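Side-chain contacts in cell division control protein Cdc48 (Mycobacterium smegmatis, PDB 5E7P), which probably binds and hydrolyses ATP, as other AAA-family ATPases do, and holds ADP in this crystal: residues K605-L610 / L634-L639; V623-A628 / G643-L648; V434-L439 / E460-V465; R398-M403 / A428-V433; A701-R706 / V719-E724. All coordinates share one frame; numbering follows the deposited sequence.

In the fold
Interactions 1 and 2 belong to the second AAA module and touch each other: their segments alternate along the chain, and Arg644 and Leu645 of 643-648 are hydrogen-bonded to backbone carbonyls of 634-639. Interaction 2 is buried within the parallel sheet of that module, on a face covered by helix 602-617, while interaction 1 is only partly buried and includes a carboxylate. On the other side of the chain's centre from interaction 1, interactions 3 and 4 share helix 427-448. Both are buried, but interaction 4 is pure leucine packing beside an ADP, whereas interaction 3 lays the aliphatic part of a glutamate on small side chains. Interaction 5, between lid helices far from all of these, is partly buried, with an exposed lysine chain at its margin.

Interaction 1 (K605-L610 / L634-L639)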
# COMPACT_ATOMS: atom_id res chain seq x y z
N LYS A 605 7.98 25.34 -18.31
CA LYS A 605 8.07 25.65 -16.89
C LYS A 605 8.30 24.40 -16.04
O LYS A 605 9.05 24.44 -15.06
CB LYS A 605 6.81 26.38 -16.42
CG LYS A 605 6.59 27.72 -17.10
CD LYS A 605 5.12 28.12 -17.05
CE LYS A 605 4.82 29.25 -18.02
NZ LYS A 605 3.37 29.33 -18.36
N VAL A 606 7.67 23.30 -16.42
CA VAL A 606 7.83 22.04 -15.70
C VAL A 606 9.26 21.52 -15.80
O VAL A 606 9.88 21.19 -14.79
CB VAL A 606 6.86 20.95 -16.22
CG1 VAL A 606 7.19 19.61 -15.60
CG2 VAL A 606 5.42 21.33 -15.92
N VAL A 607 9.78 21.47 -17.02
CA VAL A 607 11.14 21.00 -17.27
C VAL A 607 12.18 21.89 -16.58
O VAL A 607 13.09 21.39 -15.91
CB VAL A 607 11.44 20.91 -18.78
CG1 VAL A 607 12.91 20.62 -19.01
CG2 VAL A 607 10.57 19.86 -19.44
N ALA A 608 12.04 23.20 -16.73
CA ALA A 608 12.94 24.15 -16.09
C ALA A 608 12.88 24.01 -14.57
O ALA A 608 13.90 24.08 -13.89
CB ALA A 608 12.60 25.58 -16.50
N SER A 609 11.67 23.79 -14.05
CA SER A 609 11.49 23.56 -12.63
C SER A 609 12.13 22.24 -12.23
O SER A 609 12.73 22.12 -11.16
CB SER A 609 10.01 23.56 -12.26
OG SER A 609 9.83 23.38 -10.87
N LEU A 610 12.01 21.24 -13.11
CA LEU A 610 12.59 19.93 -12.87
C LEU A 610 14.11 20.01 -12.77
O LEU A 610 14.72 19.48 -11.84
CB LEU A 610 12.18 18.95 -13.97
CG LEU A 610 12.57 17.49 -13.76
CD1 LEU A 610 12.10 17.02 -12.39
CD2 LEU A 610 11.99 16.62 -14.86
N LEU A 634 13.94 10.42 -26.15
CA LEU A 634 12.87 11.41 -26.15
C LEU A 634 12.94 12.32 -24.93
O LEU A 634 12.05 13.13 -24.70
CB LEU A 634 11.50 10.73 -26.22
CG LEU A 634 11.24 9.91 -27.48
CD1 LEU A 634 9.93 9.14 -27.36
CD2 LEU A 634 11.22 10.80 -28.71
N ILE A 635 13.99 12.16 -24.13
CA ILE A 635 14.21 13.01 -22.97
C ILE A 635 15.05 14.22 -23.35
O ILE A 635 16.01 14.10 -24.12
CB ILE A 635 14.91 12.24 -21.84
CG1 ILE A 635 14.16 10.96 -21.50
CG2 ILE A 635 15.06 13.11 -20.59
CD1 ILE A 635 14.89 10.05 -20.55
N ASP A 636 14.69 15.39 -22.83
CA ASP A 636 15.51 16.58 -22.99
C ASP A 636 16.92 16.31 -22.45
O ASP A 636 17.08 16.03 -21.26
CB ASP A 636 14.87 17.76 -22.25
CG ASP A 636 15.67 19.05 -22.37
OD1 ASP A 636 16.43 19.19 -23.35
OD2 ASP A 636 15.53 19.92 -21.49
N PRO A 637 17.93 16.38 -23.33
CA PRO A 637 19.34 16.08 -23.01
C PRO A 637 19.87 16.82 -21.78
O PRO A 637 20.82 16.34 -21.15
CB PRO A 637 20.08 16.56 -24.26
CG PRO A 637 19.09 16.39 -25.35
CD PRO A 637 17.76 16.72 -24.75
N ALA A 638 19.27 17.95 -21.44
CA ALA A 638 19.67 18.71 -20.25
C ALA A 638 19.45 17.91 -18.97
O ALA A 638 20.06 18.20 -17.94
CB ALA A 638 18.92 20.03 -20.19
N LEU A 639 18.58 16.91 -19.04
CA LEU A 639 18.30 16.02 -17.91
C LEU A 639 19.48 15.08 -17.65
O LEU A 639 19.63 14.56 -16.54
CB LEU A 639 17.05 15.17 -18.20
CG LEU A 639 15.66 15.66 -17.81
CD1 LEU A 639 15.40 15.42 -16.33
CD2 LEU A 639 15.44 17.13 -18.16
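Leu610 and Leu639 meet methyl to methyl, Leu610 CD2 lying 3.9 Å from Leu639 CD1, and the two side chains cross at about a right angle. One turn earlier on the same helix, Val607 faces Asp636: its CG1 comes within 3.7 Å of Asp636 OD2, a van der Waals touch of a methyl on a carboxylate oxygen. The same methyl also approaches the other branch of Leu639, with Val607 CG1 at 4.4 Å from Leu639 CD2. Leu639 therefore spreads its two branches over both helix residues, CD1 to Leu610 and CD2 to Val607.

Both helix side chains start out the same way. Val607 CG1 and Leu610 CG each lie anti to the backbone N (chi1 172° and -173°), which carries them off the helix toward 634-639. Asp636 sends its carboxylate back across the gap in a like manner, and its carbonyl begins a tight turn, receiving Leu639 N at 2.8 Å from Asp636 O. That bond ties the two contacting residues of the loop together.

Further out, Ala591 touches both Val607 and Leu610 and is also bonded to the backbone of Asp636. Ser609, on another side of the helix, is bonded to Glu564. Helix 602-617 is thus packed between helix 563-576, where Leu610 meets Phe571, and the loop joining strand 623-629 to strand 645-650, whose Leu639 also leans on Leu611 and Leu614.

Interaction 2 (V623-A628 / G643-L648); sequences VVVLGA and GRLERL
Glu646 OE1 takes a hydrogen bond from Gly643 N, 2.7 Å long and nearly straight at 174°, across the turn from which Leu645 reaches Val625 and Gly627. The N-H arrives on the anti side of the carboxylate and is tilted 31° out of its plane. Leu645, within this turn, is the centre of an inverse gamma turn.

The contact itself is carried by the two branches of Leu645. Leu645 CD1 lies 4.2 Å from Val625 CG2, the two side chains crossing at about a right angle, and Leu645 CD2 covers the side-chain-free backbone two residues further along the strand, 4.3 Å from Gly627 CA. Val625 presents CG2 because that methyl is the one anti to its backbone N. Helix 602-617 covers the same patch, Leu614 touching both Val625 and Leu645. Arg644 turns the other way, to a salt bridge with Asp615 and a hydrogen bond to Ala638 O.

Strands 623-629 and 645-650 are not adjacent: strand 521-525 runs between them, so the leucine spans a neighbour. This is the parallel core sheet of a P-loop AAA module, with helix 602-617 packed against it.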
# COMPACT_ATOMS: atom_id res chain seq x y z
N VAL A 623 19.11 11.90 -0.27
CA VAL A 623 18.08 11.90 -1.30
C VAL A 623 18.64 11.41 -2.63
O VAL A 623 19.61 11.96 -3.14
CB VAL A 623 17.45 13.30 -1.50
CG1 VAL A 623 16.42 13.27 -2.61
CG2 VAL A 623 16.83 13.81 -0.21
N VAL A 624 18.01 10.38 -3.19
CA VAL A 624 18.39 9.88 -4.51
C VAL A 624 17.23 10.06 -5.48
O VAL A 624 16.08 9.82 -5.13
CB VAL A 624 18.78 8.39 -4.47
CG1 VAL A 624 19.26 7.93 -5.83
CG2 VAL A 624 19.84 8.15 -3.43
N VAL A 625 17.55 10.50 -6.70
CA VAL A 625 16.54 10.63 -7.74
C VAL A 625 16.79 9.64 -8.87
O VAL A 625 17.91 9.52 -9.37
CB VAL A 625 16.48 12.08 -8.29
CG1 VAL A 625 17.87 12.57 -8.67
CG2 VAL A 625 15.51 12.17 -9.46
N LEU A 626 15.75 8.92 -9.25
CA LEU A 626 15.86 7.93 -10.32
C LEU A 626 14.75 8.11 -11.35
O LEU A 626 13.56 8.13 -11.00
CB LEU A 626 15.81 6.51 -9.73
CG LEU A 626 15.99 5.33 -10.68
CD1 LEU A 626 16.74 4.20 -9.97
CD2 LEU A 626 14.65 4.82 -11.22
N GLY A 627 15.13 8.24 -12.61
CA GLY A 627 14.18 8.29 -13.70
C GLY A 627 14.18 6.99 -14.50
O GLY A 627 15.23 6.38 -14.70
N ALA A 628 13.00 6.59 -14.96
CA ALA A 628 12.87 5.38 -15.78
C ALA A 628 12.13 5.68 -17.08
O ALA A 628 11.21 6.49 -17.11
CB ALA A 628 12.15 4.28 -15.00
N GLY A 643 25.69 16.08 -12.54
CA GLY A 643 24.97 16.72 -11.46
C GLY A 643 23.51 16.34 -11.47
O GLY A 643 22.81 16.47 -10.47
N ARG A 644 23.04 15.85 -12.62
CA ARG A 644 21.65 15.45 -12.76
C ARG A 644 21.55 13.93 -12.96
O ARG A 644 22.19 13.17 -12.23
CB ARG A 644 21.00 16.20 -13.92
CG ARG A 644 21.23 17.70 -13.86
CD ARG A 644 20.29 18.46 -14.78
NE ARG A 644 20.38 19.91 -14.57
CZ ARG A 644 20.87 20.77 -15.45
NH1 ARG A 644 21.32 20.34 -16.62
NH2 ARG A 644 20.90 22.06 -15.17
N LEU A 645 20.76 13.50 -13.93
CA LEU A 645 20.62 12.07 -14.22
C LEU A 645 21.78 11.58 -15.07
O LEU A 645 21.64 11.45 -16.29
CB LEU A 645 19.28 11.80 -14.92
CG LEU A 645 18.05 11.46 -14.07
CD1 LEU A 645 17.92 12.39 -12.87
CD2 LEU A 645 16.80 11.50 -14.93
N GLU A 646 22.91 11.30 -14.44
CA GLU A 646 24.14 11.02 -15.18
C GLU A 646 24.58 9.55 -15.13
O GLU A 646 25.39 9.12 -15.95
CB GLU A 646 25.28 11.92 -14.69
CG GLU A 646 25.65 11.72 -13.23
CD GLU A 646 26.90 12.50 -12.84
OE1 GLU A 646 26.76 13.61 -12.27
OE2 GLU A 646 28.02 12.00 -13.11
N ARG A 647 24.06 8.79 -14.18
CA ARG A 647 24.37 7.37 -14.10
C ARG A 647 23.38 6.58 -14.95
O ARG A 647 22.26 6.29 -14.52
CB ARG A 647 24.36 6.88 -12.65
CG ARG A 647 24.64 5.40 -12.50
CD ARG A 647 25.17 5.10 -11.11
NE ARG A 647 26.49 5.68 -10.91
CZ ARG A 647 27.12 5.73 -9.74
NH1 ARG A 647 26.56 5.22 -8.65
NH2 ARG A 647 28.32 6.29 -9.66
N LEU A 648 23.81 6.23 -16.16
CA LEU A 648 22.96 5.52 -17.12
C LEU A 648 23.01 4.01 -16.90
O LEU A 648 24.02 3.37 -17.18
CB LEU A 648 23.38 5.85 -18.55
CG LEU A 648 22.68 7.01 -19.25
CD1 LEU A 648 22.76 8.30 -18.44
CD2 LEU A 648 23.28 7.22 -20.64

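Interaction 3 (V434-L439 / E460-V465); sequences VREGAL and EGALTV
Glu436 packs along Ala462 and Val465 with its aliphatic part and sends its carboxylate past them to two arginines. Its CB is the first atom to meet the other segment, 3.9 Å from Ala462 CB. CG goes deeper: it lies 3.6 Å from Ala462 CB, and from its other partner, Val465 CG2, Glu436 CG is 3.8 Å away. CG gets there because it sits anti to the backbone N (chi1 176°); a bend at chi2 (66°) then takes the carboxylate across the valine at about a right angle, with Glu436 CD 3.9 Å from Val465 CG2. At the tip, OE2 forms salt bridges with Arg440 NE, one turn along the same helix, and with Arg37 NE, while OE1 is also hydrogen-bonded. A buried carboxylate is thus satisfied by positive groups, which would probably keep it ionised.

Ala462 CB also comes to 4.2 Å from Gly437 N, where the helix surface has no side chain, and the CA atoms of Glu436 and Ala462 are 5.6 Å apart. Val465 is brought back to the same glutamate by a turn of chain. Within it Gly461 O accepts twice, from Thr464 N and from Thr464 OG1; the hydroxyl bond is 2.7 Å between Thr464 OG1 and Gly461 O and lies in the carbonyl plane.

Arg41 meets the carbonyl of Thr464, and Asp34 touches Val465. The contact joins two helices of what is consistent with the helical lid of the first AAA module, and through Arg37 and Arg41 it connects them to the CDC48-type N-terminal domain.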
# COMPACT_ATOMS: atom_id res chain seq x y z
N VAL A 434 -0.31 -10.04 15.53
CA VAL A 434 -0.28 -10.31 16.96
C VAL A 434 -1.66 -10.69 17.50
O VAL A 434 -1.78 -11.60 18.33
CB VAL A 434 0.30 -9.11 17.75
CG1 VAL A 434 0.12 -9.31 19.24
CG2 VAL A 434 1.77 -8.93 17.41
N ARG A 435 -2.70 -10.01 17.02
CA ARG A 435 -4.07 -10.34 17.43
C ARG A 435 -4.42 -11.77 17.04
O ARG A 435 -5.04 -12.50 17.81
CB ARG A 435 -5.09 -9.37 16.82
CG ARG A 435 -4.96 -7.94 17.33
CD ARG A 435 -6.23 -7.14 17.10
NE ARG A 435 -6.65 -7.15 15.70
CZ ARG A 435 -6.19 -6.30 14.79
NH1 ARG A 435 -5.31 -5.37 15.12
NH2 ARG A 435 -6.63 -6.37 13.54
N GLU A 436 -4.01 -12.17 15.83
CA GLU A 436 -4.23 -13.53 15.35
C GLU A 436 -3.43 -14.51 16.20
O GLU A 436 -3.91 -15.60 16.52
CB GLU A 436 -3.83 -13.65 13.88
CG GLU A 436 -3.92 -15.06 13.32
CD GLU A 436 -5.35 -15.59 13.27
OE1 GLU A 436 -6.28 -14.77 13.11
OE2 GLU A 436 -5.54 -16.82 13.40
N GLY A 437 -2.22 -14.11 16.58
CA GLY A 437 -1.37 -14.93 17.42
C GLY A 437 -2.01 -15.18 18.77
O GLY A 437 -1.83 -16.24 19.37
N ALA A 438 -2.76 -14.19 19.25
CA ALA A 438 -3.46 -14.31 20.52
C ALA A 438 -4.62 -15.30 20.43
O ALA A 438 -4.99 -15.93 21.41
CB ALA A 438 -3.96 -12.95 20.98
N LEU A 439 -5.18 -15.42 19.23
CA LEU A 439 -6.27 -16.36 18.99
C LEU A 439 -5.76 -17.79 18.95
O LEU A 439 -6.39 -18.71 19.47
CB LEU A 439 -7.00 -16.03 17.69
CG LEU A 439 -7.70 -14.67 17.64
CD1 LEU A 439 -8.41 -14.48 16.30
CD2 LEU A 439 -8.68 -14.52 18.79
N GLU A 460 4.09 -17.28 13.66
CA GLU A 460 4.40 -17.86 12.36
C GLU A 460 3.14 -18.41 11.70
O GLU A 460 2.97 -18.32 10.49
CB GLU A 460 5.46 -18.96 12.50
CG GLU A 460 5.83 -19.62 11.18
CD GLU A 460 7.11 -20.42 11.28
OE1 GLU A 460 7.04 -21.62 11.60
OE2 GLU A 460 8.19 -19.83 11.02
N GLY A 461 2.25 -18.98 12.51
CA GLY A 461 0.98 -19.49 12.02
C GLY A 461 0.08 -18.35 11.56
O GLY A 461 -0.71 -18.51 10.63
N ALA A 462 0.21 -17.20 12.22
CA ALA A 462 -0.56 -16.02 11.87
C ALA A 462 -0.20 -15.53 10.47
O ALA A 462 -1.05 -15.00 9.75
CB ALA A 462 -0.33 -14.92 12.90
N LEU A 463 1.06 -15.70 10.09
CA LEU A 463 1.54 -15.25 8.79
C LEU A 463 0.88 -15.98 7.63
O LEU A 463 0.93 -15.52 6.49
CB LEU A 463 3.07 -15.39 8.71
CG LEU A 463 3.88 -14.60 9.73
CD1 LEU A 463 5.37 -14.77 9.48
CD2 LEU A 463 3.50 -13.14 9.72
N THR A 464 0.27 -17.13 7.91
CA THR A 464 -0.40 -17.90 6.87
C THR A 464 -1.80 -17.37 6.55
O THR A 464 -2.41 -17.79 5.56
CB THR A 464 -0.51 -19.40 7.24
OG1 THR A 464 -1.48 -19.56 8.28
CG2 THR A 464 0.84 -19.94 7.70
N VAL A 465 -2.30 -16.46 7.37
CA VAL A 465 -3.66 -15.94 7.19
C VAL A 465 -3.78 -14.42 7.16
O VAL A 465 -4.82 -13.88 6.76
CB VAL A 465 -4.63 -16.49 8.27
CG1 VAL A 465 -4.85 -17.98 8.10
CG2 VAL A 465 -4.10 -16.17 9.67

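Interaction 4 (R398-M403 / A428-V433). With ADP (adenosine-5'-diphosphate), chain C.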
# COMPACT_ATOMS: atom_id res chain seq x y z
N ARG A 398 10.96 -5.37 14.08
CA ARG A 398 11.20 -6.03 15.35
C ARG A 398 10.90 -5.09 16.51
O ARG A 398 10.36 -5.50 17.54
CB ARG A 398 12.63 -6.57 15.44
CG ARG A 398 12.96 -7.17 16.80
CD ARG A 398 14.13 -8.14 16.72
NE ARG A 398 14.38 -8.77 18.02
CZ ARG A 398 15.18 -9.81 18.21
NH1 ARG A 398 15.82 -10.35 17.18
NH2 ARG A 398 15.34 -10.31 19.43
N SER A 399 11.25 -3.81 16.34
CA SER A 399 10.94 -2.79 17.34
C SER A 399 9.44 -2.66 17.55
O SER A 399 8.96 -2.51 18.67
CB SER A 399 11.53 -1.44 16.93
OG SER A 399 12.94 -1.44 17.02
N LEU A 400 8.69 -2.72 16.45
CA LEU A 400 7.24 -2.61 16.51
C LEU A 400 6.61 -3.81 17.21
O LEU A 400 5.70 -3.65 18.03
CB LEU A 400 6.66 -2.43 15.11
CG LEU A 400 7.00 -1.10 14.42
CD1 LEU A 400 6.54 -1.10 12.98
CD2 LEU A 400 6.38 0.06 15.18
N LEU A 401 7.09 -5.00 16.89
CA LEU A 401 6.55 -6.23 17.46
C LEU A 401 6.74 -6.26 18.98
O LEU A 401 5.81 -6.59 19.72
CB LEU A 401 7.19 -7.46 16.82
CG LEU A 401 6.75 -7.76 15.39
CD1 LEU A 401 7.63 -8.83 14.75
CD2 LEU A 401 5.29 -8.19 15.36
N GLU A 402 7.94 -5.92 19.43
CA GLU A 402 8.22 -5.84 20.86
C GLU A 402 7.31 -4.82 21.54
O GLU A 402 6.82 -5.06 22.64
CB GLU A 402 9.70 -5.50 21.10
CG GLU A 402 10.63 -6.67 20.85
CD GLU A 402 12.08 -6.26 20.71
OE1 GLU A 402 12.40 -5.08 20.97
OE2 GLU A 402 12.90 -7.12 20.32
N MET A 403 7.08 -3.70 20.88
CA MET A 403 6.16 -2.68 21.37
C MET A 403 4.73 -3.21 21.46
O MET A 403 4.02 -2.97 22.43
CB MET A 403 6.21 -1.45 20.47
CG MET A 403 5.35 -0.30 20.94
SD MET A 403 5.46 1.13 19.84
CE MET A 403 7.23 1.37 19.75
N ALA A 428 0.13 -1.77 11.28
CA ALA A 428 -1.26 -2.21 11.26
C ALA A 428 -1.33 -3.71 11.02
O ALA A 428 -2.07 -4.43 11.70
CB ALA A 428 -2.04 -1.46 10.20
N ASP A 429 -0.54 -4.18 10.06
CA ASP A 429 -0.48 -5.60 9.73
C ASP A 429 0.12 -6.39 10.88
O ASP A 429 -0.40 -7.44 11.25
CB ASP A 429 0.35 -5.82 8.46
CG ASP A 429 -0.16 -5.01 7.28
OD1 ASP A 429 -1.39 -4.84 7.16
OD2 ASP A 429 0.68 -4.55 6.48
N LEU A 430 1.22 -5.88 11.43
CA LEU A 430 1.91 -6.52 12.54
C LEU A 430 1.00 -6.63 13.76
O LEU A 430 1.02 -7.63 14.48
CB LEU A 430 3.18 -5.75 12.90
CG LEU A 430 4.26 -5.70 11.81
CD1 LEU A 430 5.32 -4.66 12.14
CD2 LEU A 430 4.90 -7.07 11.63
N ALA A 431 0.19 -5.60 13.98
CA ALA A 431 -0.80 -5.62 15.05
C ALA A 431 -1.81 -6.73 14.80
O ALA A 431 -2.16 -7.48 15.71
CB ALA A 431 -1.50 -4.27 15.16
N ALA A 432 -2.27 -6.84 13.55
CA ALA A 432 -3.19 -7.90 13.17
C ALA A 432 -2.54 -9.27 13.30
O ALA A 432 -3.19 -10.24 13.69
CB ALA A 432 -3.68 -7.68 11.75
N VAL A 433 -1.25 -9.34 12.99
CA VAL A 433 -0.49 -10.57 13.17
C VAL A 433 -0.51 -11.00 14.63
O VAL A 433 -0.72 -12.17 14.95
CB VAL A 433 0.98 -10.40 12.69
CG1 VAL A 433 1.85 -11.53 13.21
CG2 VAL A 433 1.03 -10.33 11.17
PB ADP C . -2.14 5.43 9.07
O1B ADP C . -3.02 4.78 8.04
O2B ADP C . -2.76 6.63 9.74
O3B ADP C . -0.71 5.64 8.65
PA ADP C . -2.50 4.62 11.76
O1A ADP C . -4.00 4.66 11.82
O2A ADP C . -1.71 5.80 12.27
O3A ADP C . -2.10 4.31 10.22
O5' ADP C . -2.03 3.28 12.50
C5' ADP C . -2.24 2.04 11.84
C4' ADP C . -2.87 1.10 12.86
O4' ADP C . -1.84 0.55 13.67
C3' ADP C . -3.82 1.87 13.76
O3' ADP C . -5.10 1.21 13.78
C2' ADP C . -3.20 1.84 15.14
O2' ADP C . -4.18 1.46 16.11
C1' ADP C . -2.10 0.79 15.06
N9 ADP C . -0.85 1.26 15.69
C8 ADP C . 0.01 2.17 15.18
N7 ADP C . 1.06 2.36 16.01
C5 ADP C . 0.89 1.56 17.08
C6 ADP C . 1.63 1.25 18.33
N6 ADP C . 2.80 1.87 18.62
N1 ADP C . 1.09 0.34 19.18
C2 ADP C . -0.07 -0.28 18.91
N3 ADP C . -0.78 -0.06 17.79
C4 ADP C . -0.37 0.83 16.86
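Leu430 splits its two methyls between successive residues of the other helix, Leu400 and Leu401, and so carries this helix-to-helix contact from its side alone. Leu430 CD1 lies 3.9 Å from Leu400 CD1, and Leu430 CD2 is 3.9 Å from Leu401 CD2; both pairs cross at about a right angle. The CD1 branch also rests on the root of its partner, with Leu430 CD1 3.9 Å from Leu400 CB. Leu430, its CG anti to the carbonyl carbon (chi1 -64°), forks with one methyl to each of the two leucines, and the CA atoms of Leu401 and Leu430 come to 6.8 Å.

Around this core, Leu401 also meets Leu415 and Ile418, and Leu404 touches Leu430. On the outer side of helix 394-404, Arg398 NE bridges one turn to Glu402, 3.2 Å to Glu402 OE2, with the oxygen almost in the guanidinium plane.

Both helices also edge an ADP. Met403, its CG anti to the backbone N (chi1 -177°), brings SD to the adenine amino group N6, and Ala428 CB lies 3.8 Å from ribose C4'. The phosphate side is held by backbone N-H groups of the P-loop, among them Gly275, Lys276 and Thr278. The chemistry is therefore divided: leucine packing joins the helices without a hydrogen bond between the two segments, Met403 and Ala428 border adenine and ribose, and P-loop backbone N-H groups are hydrogen-bonded to the nucleotide.

Interaction 5 (A701-R706 / V719-E724)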
# COMPACT_ATOMS: atom_id res chain seq x y z
N ALA A 701 0.20 -23.11 -17.81
CA ALA A 701 -0.54 -23.66 -16.68
C ALA A 701 -2.03 -23.70 -16.98
O ALA A 701 -2.70 -24.68 -16.66
CB ALA A 701 -0.27 -22.83 -15.43
N MET A 702 -2.54 -22.65 -17.61
CA MET A 702 -3.95 -22.57 -17.98
C MET A 702 -4.30 -23.60 -19.04
O MET A 702 -5.37 -24.22 -19.00
CB MET A 702 -4.31 -21.16 -18.45
CG MET A 702 -5.75 -21.02 -18.93
SD MET A 702 -6.98 -21.34 -17.66
CE MET A 702 -7.16 -19.72 -16.92
N THR A 703 -3.40 -23.79 -20.00
CA THR A 703 -3.58 -24.80 -21.04
C THR A 703 -3.69 -26.19 -20.43
O THR A 703 -4.48 -27.02 -20.87
CB THR A 703 -2.43 -24.76 -22.07
OG1 THR A 703 -2.45 -23.52 -22.78
CG2 THR A 703 -2.55 -25.90 -23.07
N ALA A 704 -2.90 -26.44 -19.38
CA ALA A 704 -2.90 -27.73 -18.71
C ALA A 704 -4.15 -27.94 -17.86
O ALA A 704 -4.71 -29.03 -17.82
CB ALA A 704 -1.65 -27.89 -17.87
N MET A 705 -4.58 -26.88 -17.16
CA MET A 705 -5.76 -26.96 -16.32
C MET A 705 -7.02 -27.22 -17.14
O MET A 705 -7.88 -28.01 -16.74
CB MET A 705 -5.93 -25.67 -15.50
CG MET A 705 -4.83 -25.42 -14.48
SD MET A 705 -4.88 -26.54 -13.08
CE MET A 705 -6.34 -25.96 -12.22
N ARG A 706 -7.13 -26.56 -18.29
CA ARG A 706 -8.28 -26.74 -19.17
C ARG A 706 -8.27 -28.11 -19.85
O ARG A 706 -9.32 -28.72 -20.04
CB ARG A 706 -8.35 -25.63 -20.23
CG ARG A 706 -8.59 -24.24 -19.68
CD ARG A 706 -9.06 -23.30 -20.78
NE ARG A 706 -9.03 -21.90 -20.38
CZ ARG A 706 -9.94 -21.32 -19.60
NH1 ARG A 706 -9.83 -20.03 -19.30
NH2 ARG A 706 -10.95 -22.03 -19.11
N VAL A 719 3.09 -26.43 -23.24
CA VAL A 719 3.98 -25.31 -23.48
C VAL A 719 4.03 -24.98 -24.97
O VAL A 719 4.01 -23.81 -25.35
CB VAL A 719 5.40 -25.61 -22.97
CG1 VAL A 719 6.34 -24.45 -23.28
CG2 VAL A 719 5.38 -25.89 -21.47
N ALA A 720 4.07 -26.01 -25.80
CA ALA A 720 4.10 -25.84 -27.25
C ALA A 720 2.86 -25.10 -27.76
O ALA A 720 2.95 -24.25 -28.64
CB ALA A 720 4.23 -27.19 -27.94
N LYS A 721 1.71 -25.43 -27.19
CA LYS A 721 0.46 -24.76 -27.54
C LYS A 721 0.45 -23.32 -27.03
O LYS A 721 0.02 -22.41 -27.72
CB LYS A 721 -0.74 -25.52 -26.99
CG LYS A 721 -2.08 -24.88 -27.34
CD LYS A 721 -3.24 -25.69 -26.79
CE LYS A 721 -4.57 -25.05 -27.16
NZ LYS A 721 -5.73 -25.82 -26.63
N ALA A 722 0.94 -23.14 -25.80
CA ALA A 722 1.02 -21.81 -25.20
C ALA A 722 1.86 -20.87 -26.04
O ALA A 722 1.55 -19.68 -26.17
CB ALA A 722 1.58 -21.91 -23.79
N ARG A 723 2.93 -21.40 -26.64
CA ARG A 723 3.83 -20.61 -27.47
C ARG A 723 3.17 -20.12 -28.75
O ARG A 723 3.70 -19.25 -29.44
CB ARG A 723 5.09 -21.40 -27.82
CG ARG A 723 5.99 -21.70 -26.63
CD ARG A 723 7.35 -22.17 -27.09
NE ARG A 723 8.00 -21.18 -27.93
CZ ARG A 723 9.21 -21.32 -28.46
NH1 ARG A 723 9.91 -22.42 -28.22
NH2 ARG A 723 9.72 -20.36 -29.22
N GLU A 724 2.00 -20.68 -29.08
CA GLU A 724 1.27 -20.25 -30.26
C GLU A 724 0.57 -18.92 -30.01
O GLU A 724 0.43 -18.10 -30.91
CB GLU A 724 0.26 -21.32 -30.69
CG GLU A 724 0.88 -22.67 -31.01
CD GLU A 724 -0.15 -23.71 -31.41
OE1 GLU A 724 -1.35 -23.37 -31.46
OE2 GLU A 724 0.25 -24.86 -31.67
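Beside the Thr703–Lys721 contact, the guanidinium of Arg706 has Met702 SD over one of its faces, offset toward the rim. These two sit one turn apart on helix 690-707, so the sulfur-over-plane arrangement is internal to that helix and takes no part in joining it to its partner.

The joining is done by Thr703, which faces helix 716-725 and lies close to Ala722, their CA atoms 6.9 Å apart. Its methyl, Thr703 CG2, meets Lys721 CD at 3.8 Å as the lysine chain passes at a slant. With CG2 anti to the backbone N, the threonine puts its methyl out toward the lysine and keeps its hydroxyl (chi1 -65°) close to its own backbone, where OG1 bonds to Glu699 O. That oxygen still borders the other helix, Thr703 OG1 coming to 4.5 Å from Ala722 CB. Ala722 also fits against Leu696 and Ser700 of the threonine's helix.

Lys721, an exposed residue, is fully extended, all four torsions near 180°; its CD passes obliquely over the threonine methyl and the chain carries the amine onward.

Both helices belong to the AAA+ lid domain, and the packing on the other side of helix 690-707 includes Ala49 and Glu45 of helix 44-50. No hydrogen bond or salt bridge crosses between 701-706 and 719-724. The contact rests on the threonine methyl against the lysine CD, with Ala722 close by, the threonine's polar atom satisfied inside its own helix and the lysine's charge kept at the edge.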